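Local coordinates for Phosphoglucomutase/phosphomannomutase family protein (Burkholderia thailandensis, PDB 3UW2) that probably catalyses intramolecular phosphate transfer on sugar phosphates, as a metal-binding member of the phosphohexose mutase family, at residues A[193-201]-A[252-263]; A[128-136]-A[230-238]. All coordinates share one frame; numbering follows the deposited sequence. Where two conformers were deposited one is given.

In the fold
The four segments alternate along the chain, 128-136, 193-201, 230-238 and 252-263, so the two contacts interlock although their centres lie about 22 Å apart. Interaction 1 joins the two central strands of the four-stranded sheet of the second alpha/beta/alpha domain. Interaction 2 bridges domains, setting the phosphoserine loop of the first domain against a loop of the second. The contacts meet where strand 197-200 ends: Asp200 OD2 lies 2.6 Å from His235 NE2, a probable hydrogen bond, and Pro237 packs against Ala201. Strand 259-263 leads directly into the zinc-binding residues Asp264, Asp266 and Asp268, so the sheet core and the interdomain loops converge on one probable active-site region.

Interaction 1. Residues A[193-201]-A[252-263]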
# COMPACT_ATOMS: atom_id res chain seq x y z
N ARG A 193 -2.62 -16.13 -22.56
CA ARG A 193 -1.41 -16.80 -22.96
C ARG A 193 -0.47 -16.75 -21.75
O ARG A 193 -0.64 -15.89 -20.87
CB ARG A 193 -0.76 -16.12 -24.18
CG ARG A 193 -0.20 -14.71 -23.97
CD ARG A 193 0.41 -14.16 -25.27
NE ARG A 193 0.91 -12.80 -25.09
CZ ARG A 193 2.12 -12.50 -24.61
NH1 ARG A 193 2.98 -13.44 -24.31
NH2 ARG A 193 2.49 -11.23 -24.44
N PRO A 194 0.50 -17.68 -21.67
CA PRO A 194 1.55 -17.51 -20.64
C PRO A 194 2.44 -16.33 -20.95
O PRO A 194 2.63 -15.96 -22.13
CB PRO A 194 2.37 -18.81 -20.70
CG PRO A 194 1.95 -19.52 -21.94
CD PRO A 194 0.61 -18.97 -22.39
N LEU A 195 2.95 -15.72 -19.91
CA LEU A 195 3.82 -14.59 -20.06
C LEU A 195 5.04 -14.90 -19.17
O LEU A 195 4.89 -15.31 -18.01
CB LEU A 195 3.04 -13.38 -19.56
CG LEU A 195 3.05 -11.99 -20.20
CD1 LEU A 195 1.71 -11.28 -20.05
CD2 LEU A 195 4.12 -11.20 -19.45
N LYS A 196 6.24 -14.66 -19.68
CA LYS A 196 7.44 -14.92 -18.90
C LYS A 196 7.81 -13.68 -18.12
O LYS A 196 7.92 -12.61 -18.71
CB LYS A 196 8.61 -15.36 -19.80
CG LYS A 196 9.80 -15.82 -18.97
CD LYS A 196 10.70 -16.71 -19.79
CE LYS A 196 12.07 -16.83 -19.13
NZ LYS A 196 12.87 -17.72 -19.99
N LEU A 197 7.93 -13.83 -16.81
CA LEU A 197 8.11 -12.69 -15.86
C LEU A 197 9.39 -12.78 -15.06
O LEU A 197 9.81 -13.87 -14.70
CB LEU A 197 7.03 -12.69 -14.77
CG LEU A 197 5.60 -13.04 -14.87
CD1 LEU A 197 4.97 -12.40 -13.63
CD2 LEU A 197 5.11 -12.36 -16.13
N VAL A 198 9.96 -11.63 -14.74
CA VAL A 198 11.00 -11.51 -13.74
C VAL A 198 10.24 -11.15 -12.46
O VAL A 198 9.44 -10.19 -12.47
CB VAL A 198 12.01 -10.43 -14.15
CG1 VAL A 198 12.99 -10.14 -13.00
CG2 VAL A 198 12.79 -10.93 -15.37
N VAL A 199 10.39 -11.95 -11.40
CA VAL A 199 9.76 -11.61 -10.08
C VAL A 199 10.87 -11.42 -9.03
O VAL A 199 11.67 -12.33 -8.79
CB VAL A 199 8.79 -12.71 -9.65
CG1 VAL A 199 8.23 -12.45 -8.24
CG2 VAL A 199 7.65 -12.86 -10.69
N ASP A 200 10.95 -10.20 -8.50
CA ASP A 200 11.92 -9.78 -7.46
C ASP A 200 11.18 -9.47 -6.15
O ASP A 200 10.37 -8.50 -6.07
CB ASP A 200 12.64 -8.50 -7.92
CG ASP A 200 13.80 -8.07 -6.95
OD1 ASP A 200 13.64 -8.21 -5.73
OD2 ASP A 200 14.84 -7.54 -7.37
N ALA A 201 11.43 -10.29 -5.13
CA ALA A 201 10.78 -10.14 -3.82
C ALA A 201 11.77 -9.51 -2.78
O ALA A 201 11.40 -9.36 -1.63
CB ALA A 201 10.31 -11.50 -3.32
N LEU A 252 15.69 -8.37 -17.21
CA LEU A 252 14.92 -8.19 -18.40
C LEU A 252 15.83 -7.96 -19.66
O LEU A 252 15.43 -8.35 -20.78
CB LEU A 252 13.87 -7.06 -18.21
CG LEU A 252 12.63 -7.40 -17.30
CD1 LEU A 252 11.95 -6.11 -16.85
CD2 LEU A 252 11.63 -8.29 -18.03
N LYS A 253 17.00 -7.32 -19.51
CA LYS A 253 17.94 -7.19 -20.67
C LYS A 253 18.57 -8.53 -21.00
O LYS A 253 18.84 -8.81 -22.14
CB LYS A 253 19.05 -6.13 -20.46
CG LYS A 253 18.57 -4.68 -20.51
CD LYS A 253 19.66 -3.64 -20.19
CE LYS A 253 19.05 -2.32 -19.66
NZ LYS A 253 17.64 -1.99 -20.12
N ALA A 254 18.79 -9.38 -19.99
CA ALA A 254 19.64 -10.54 -20.19
C ALA A 254 18.90 -11.86 -20.39
O ALA A 254 19.54 -12.89 -20.56
CB ALA A 254 20.65 -10.64 -19.07
N THR A 255 17.57 -11.84 -20.36
CA THR A 255 16.75 -13.05 -20.54
C THR A 255 15.62 -12.75 -21.55
O THR A 255 15.46 -11.60 -21.95
CB THR A 255 16.11 -13.50 -19.19
OG1 THR A 255 15.13 -12.53 -18.74
CG2 THR A 255 17.21 -13.71 -18.11
N ASP A 256 14.83 -13.74 -21.94
CA ASP A 256 13.66 -13.48 -22.78
C ASP A 256 12.34 -13.22 -22.00
O ASP A 256 11.23 -13.39 -22.57
CB ASP A 256 13.47 -14.61 -23.79
CG ASP A 256 13.24 -15.95 -23.12
OD1 ASP A 256 13.24 -16.03 -21.86
OD2 ASP A 256 13.08 -16.94 -23.88
N ALA A 257 12.44 -12.87 -20.72
CA ALA A 257 11.26 -12.53 -19.97
C ALA A 257 10.71 -11.28 -20.60
O ALA A 257 11.48 -10.50 -21.23
CB ALA A 257 11.58 -12.32 -18.49
N GLU A 258 9.42 -11.05 -20.42
CA GLU A 258 8.73 -9.90 -21.09
C GLU A 258 8.48 -8.71 -20.16
O GLU A 258 8.52 -7.59 -20.60
CB GLU A 258 7.36 -10.31 -21.60
CG GLU A 258 7.36 -11.51 -22.55
CD GLU A 258 6.00 -11.74 -23.21
OE1 GLU A 258 5.42 -10.78 -23.75
OE2 GLU A 258 5.49 -12.88 -23.18
N ILE A 259 8.22 -8.99 -18.88
CA ILE A 259 7.75 -8.01 -17.92
C ILE A 259 8.41 -8.28 -16.57
O ILE A 259 8.59 -9.45 -16.23
CB ILE A 259 6.20 -8.13 -17.80
CG1 ILE A 259 5.53 -7.48 -19.06
CG2 ILE A 259 5.63 -7.52 -16.53
CD1 ILE A 259 5.83 -5.99 -19.24
N GLY A 260 8.74 -7.23 -15.80
CA GLY A 260 9.33 -7.39 -14.46
C GLY A 260 8.41 -6.95 -13.34
O GLY A 260 7.79 -5.88 -13.44
N PHE A 261 8.22 -7.80 -12.31
CA PHE A 261 7.41 -7.39 -11.12
C PHE A 261 8.34 -7.37 -9.90
O PHE A 261 9.09 -8.30 -9.68
CB PHE A 261 6.34 -8.43 -10.77
CG PHE A 261 5.12 -8.46 -11.67
CD1 PHE A 261 4.93 -7.51 -12.68
CD2 PHE A 261 4.14 -9.44 -11.46
CE1 PHE A 261 3.78 -7.55 -13.49
CE2 PHE A 261 3.01 -9.52 -12.28
CZ PHE A 261 2.81 -8.55 -13.28
N ALA A 262 8.27 -6.31 -9.09
CA ALA A 262 9.06 -6.24 -7.84
C ALA A 262 8.11 -5.93 -6.66
O ALA A 262 7.25 -5.06 -6.80
CB ALA A 262 10.12 -5.18 -7.95
N PHE A 263 8.23 -6.69 -5.54
CA PHE A 263 7.29 -6.55 -4.45
C PHE A 263 7.99 -5.86 -3.33
O PHE A 263 9.20 -5.98 -3.18
CB PHE A 263 6.80 -7.94 -4.00
CG PHE A 263 5.91 -8.60 -4.99
CD1 PHE A 263 4.59 -8.19 -5.12
CD2 PHE A 263 6.38 -9.62 -5.80
CE1 PHE A 263 3.75 -8.83 -6.03
CE2 PHE A 263 5.56 -10.23 -6.73
CZ PHE A 263 4.23 -9.84 -6.84
O HOH W 1 6.71 -14.97 -22.72
O HOH W 2 11.70 -6.21 -4.26
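Val198 and Ala257, which just precedes strand 259-263, mark the tightly packed part of this contact, a textbook pairing of parallel strands whose polar end is more solvent-exposed. With Val198 CG1 anti to the backbone N (chi1 171°), CG2 is left beside that N and faces Ala257, with CB 3.6 Å away; it also meets Leu252 CD2. Strands 197-200 and 259-263 run 15° from parallel. Val198 and Asp200 supply both N-H and C=O to the pairing, Phe261 N reaching Val198 O at 2.7 Å. On the opposite face, Leu197 CD1 comes obliquely to within 3.7 Å of Phe261 CE2, whereas Val199 CG1 meets the Phe263 ring in plane, at its edge, 3.8 Å from CE2. Ile259 N is buried with no partner in the model.

Toward the strand starts the contact opens to solvent and charged groups take over. The extended Arg193 chain grips Glu258 end-on in a two-pronged salt bridge, NH1 2.8 Å from OE2 and NH2 3.0 Å from OE1; the two planes are only 16° apart, and both oxygens use syn lone pairs. A water links the same OE2 to Lys196 N. The outstretched Lys196 forms a salt bridge with the exposed Asp256, NZ to OD1 a short 2.5 Å.

Helix 246-254 lies against Val198 and Asp200, while helices 206-216 and 364-375 cover the side carrying Val199 and Phe261. Strand 221-224 bonds to the outer side of 197-200 and strand 270-273 lies antiparallel beside 259-263, so this pair forms the centre of the four-stranded sheet.

Interaction 2. Residues A[128-136]-A[230-238]; sequences TGSHNPPDY and GNFPNHHPD. With PO4 (phosphate ion), chain B.
One water is held from both loops: it donates to His131 O at 2.7 Å and lies 2.6 Å from His236 ND1. A second water donates to Pro134 O and Gly230 O. Between these two bridges the loops meet by packing, an example of a domain interface built largely from prolines and rings. Pro134 fits against the second loop with CB 3.4 Å from Gly230 O and CD 3.8 Å from Phe232 CD2. The Phe232 ring turns its edge to the first loop, CE2 lying 3.4 Å from Asn132 O, while Pro237 CD of its own loop covers the centre of one face. His236 CE1 rests on Pro133.

His131 and Asp238 run side by side, CD2 being 3.5 Å from OD1 with the planes 39° apart; Asp238 OD2 bonds to His241. With CG between the backbone N and carbonyl carbon (chi1 71°), the His131 ring lets ND1 donate a short hydrogen bond, 2.5 Å, to O3 of the phosphate, which is covalently bound to Ser130 OG. This is consistent with the catalytic phosphoserine of the family, and the zinc lies about 6 Å from the His131 side chain.

Lys140 of strand 136-143 also bonds the phosphate, and Arg72 holds the carbonyls of Ser130, Asn132 and Pro133. The first loop joins strands 124-127 and 136-143 of one domain, and the second runs from strand 221-224 to helix 246-254 of the next.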
# COMPACT_ATOMS: atom_id res chain seq x y z
N THR A 128 4.61 -6.78 10.68
CA THR A 128 5.40 -6.62 9.54
C THR A 128 6.05 -5.22 9.65
O THR A 128 5.48 -4.29 10.25
CB THR A 128 4.61 -6.71 8.20
OG1 THR A 128 5.49 -6.33 7.12
CG2 THR A 128 3.48 -5.71 8.23
N GLY A 129 7.27 -5.17 9.17
CA GLY A 129 8.06 -3.93 9.02
C GLY A 129 8.09 -3.46 7.59
O GLY A 129 8.79 -2.46 7.26
N SER A 130 7.33 -4.13 6.73
CA SER A 130 7.05 -3.65 5.37
C SER A 130 8.35 -3.46 4.52
O SER A 130 9.09 -4.44 4.34
CB SER A 130 6.09 -2.41 5.47
OG SER A 130 6.08 -1.59 4.33
N HIS A 131 8.69 -2.24 4.11
CA HIS A 131 9.85 -1.99 3.24
C HIS A 131 11.11 -1.63 4.05
O HIS A 131 12.18 -1.39 3.48
CB HIS A 131 9.53 -0.87 2.22
CG HIS A 131 9.43 0.51 2.83
ND1 HIS A 131 8.30 0.95 3.47
CD2 HIS A 131 10.38 1.53 2.96
CE1 HIS A 131 8.53 2.19 3.98
NE2 HIS A 131 9.78 2.56 3.66
N ASN A 132 10.98 -1.60 5.39
CA ASN A 132 12.04 -1.01 6.26
C ASN A 132 13.22 -1.92 6.54
O ASN A 132 13.08 -3.13 6.29
CB ASN A 132 11.41 -0.55 7.60
CG ASN A 132 10.46 0.61 7.40
OD1 ASN A 132 10.86 1.69 6.92
ND2 ASN A 132 9.19 0.38 7.65
N PRO A 133 14.36 -1.37 7.07
CA PRO A 133 15.53 -2.22 7.37
C PRO A 133 15.23 -3.42 8.30
O PRO A 133 14.16 -3.42 8.96
CB PRO A 133 16.54 -1.23 7.99
CG PRO A 133 16.18 0.12 7.36
CD PRO A 133 14.68 0.08 7.26
N PRO A 134 16.15 -4.43 8.35
CA PRO A 134 15.92 -5.68 9.06
C PRO A 134 15.44 -5.61 10.52
O PRO A 134 14.70 -6.55 10.99
CB PRO A 134 17.30 -6.37 9.05
CG PRO A 134 18.03 -5.79 7.85
CD PRO A 134 17.33 -4.51 7.47
N ASP A 135 15.89 -4.58 11.23
CA ASP A 135 15.65 -4.42 12.67
C ASP A 135 14.32 -3.70 12.97
O ASP A 135 13.97 -3.50 14.14
CB ASP A 135 16.85 -3.71 13.37
CG ASP A 135 17.32 -2.43 12.66
OD1 ASP A 135 16.98 -2.21 11.47
OD2 ASP A 135 18.10 -1.66 13.28
N TYR A 136 13.59 -3.30 11.91
CA TYR A 136 12.28 -2.69 12.06
C TYR A 136 11.23 -3.72 11.99
O TYR A 136 11.34 -4.73 11.28
CB TYR A 136 11.97 -1.72 10.93
CG TYR A 136 12.78 -0.45 11.03
CD1 TYR A 136 14.14 -0.48 10.84
CD2 TYR A 136 12.17 0.76 11.38
CE1 TYR A 136 14.89 0.69 10.93
CE2 TYR A 136 12.91 1.93 11.49
CZ TYR A 136 14.27 1.88 11.26
OH TYR A 136 15.03 3.03 11.39
N GLY A 230 15.41 -12.52 6.24
CA GLY A 230 15.10 -11.27 6.94
C GLY A 230 16.32 -10.39 7.21
O GLY A 230 16.15 -9.31 7.72
N ASN A 231 17.53 -10.85 6.87
CA ASN A 231 18.72 -9.96 6.86
C ASN A 231 18.74 -9.06 5.62
O ASN A 231 19.61 -8.18 5.50
CB ASN A 231 20.05 -10.76 6.84
CG ASN A 231 20.20 -11.73 8.02
OD1 ASN A 231 19.99 -11.37 9.18
ND2 ASN A 231 20.64 -12.97 7.71
N PHE A 232 17.85 -9.30 4.66
CA PHE A 232 17.88 -8.54 3.37
C PHE A 232 19.28 -8.28 2.83
O PHE A 232 19.70 -7.11 2.74
CB PHE A 232 17.12 -7.19 3.44
CG PHE A 232 15.73 -7.27 3.99
CD1 PHE A 232 14.83 -8.28 3.61
CD2 PHE A 232 15.26 -6.25 4.83
CE1 PHE A 232 13.56 -8.32 4.12
CE2 PHE A 232 13.97 -6.28 5.36
CZ PHE A 232 13.12 -7.35 5.03
N PRO A 233 20.02 -9.37 2.46
CA PRO A 233 21.43 -9.23 2.19
C PRO A 233 21.67 -8.75 0.74
O PRO A 233 22.80 -8.49 0.36
CB PRO A 233 21.95 -10.66 2.39
CG PRO A 233 20.76 -11.54 1.95
CD PRO A 233 19.61 -10.78 2.60
N ASN A 234 20.61 -8.62 -0.06
CA ASN A 234 20.76 -8.19 -1.48
C ASN A 234 20.36 -6.78 -1.77
O ASN A 234 21.21 -6.00 -2.11
CB ASN A 234 20.06 -9.15 -2.44
CG ASN A 234 20.65 -10.49 -2.38
OD1 ASN A 234 21.80 -10.67 -2.80
ND2 ASN A 234 19.92 -11.45 -1.78
N HIS A 235 19.09 -6.46 -1.74
CA HIS A 235 18.63 -5.02 -1.76
C HIS A 235 17.41 -5.10 -0.90
O HIS A 235 16.78 -6.15 -0.81
CB HIS A 235 18.33 -4.44 -3.16
CG HIS A 235 17.17 -5.14 -3.92
ND1 HIS A 235 15.85 -4.96 -3.60
CD2 HIS A 235 17.19 -6.11 -4.95
CE1 HIS A 235 15.06 -5.74 -4.39
NE2 HIS A 235 15.87 -6.46 -5.20
N HIS A 236 17.09 -4.02 -0.19
CA HIS A 236 15.81 -3.97 0.55
C HIS A 236 14.61 -4.13 -0.37
O HIS A 236 14.63 -3.67 -1.52
CB HIS A 236 15.71 -2.72 1.43
CG HIS A 236 16.73 -2.70 2.56
ND1 HIS A 236 16.83 -1.69 3.43
CD2 HIS A 236 17.72 -3.64 2.92
CE1 HIS A 236 17.82 -1.94 4.31
NE2 HIS A 236 18.35 -3.15 4.01
N PRO A 237 13.56 -4.79 0.12
CA PRO A 237 12.39 -4.96 -0.72
C PRO A 237 11.56 -3.65 -0.68
O PRO A 237 10.55 -3.52 0.05
CB PRO A 237 11.71 -6.21 -0.11
CG PRO A 237 12.06 -6.11 1.32
CD PRO A 237 13.36 -5.38 1.46
N ASP A 238 12.01 -2.69 -1.48
CA ASP A 238 11.53 -1.33 -1.40
C ASP A 238 11.54 -0.74 -2.82
O ASP A 238 12.44 -0.01 -3.18
CB ASP A 238 12.38 -0.57 -0.35
CG ASP A 238 12.06 0.96 -0.26
OD1 ASP A 238 10.94 1.37 -0.53
OD2 ASP A 238 12.99 1.73 0.07
P PO4 B . 4.95 -0.47 4.04
O2 PO4 B . 4.14 -0.88 2.82
O3 PO4 B . 5.81 0.72 3.72
O4 PO4 B . 4.14 -0.38 5.30
O HOH W 3 14.60 -0.35 3.83
O HOH W 4 14.40 -9.27 9.89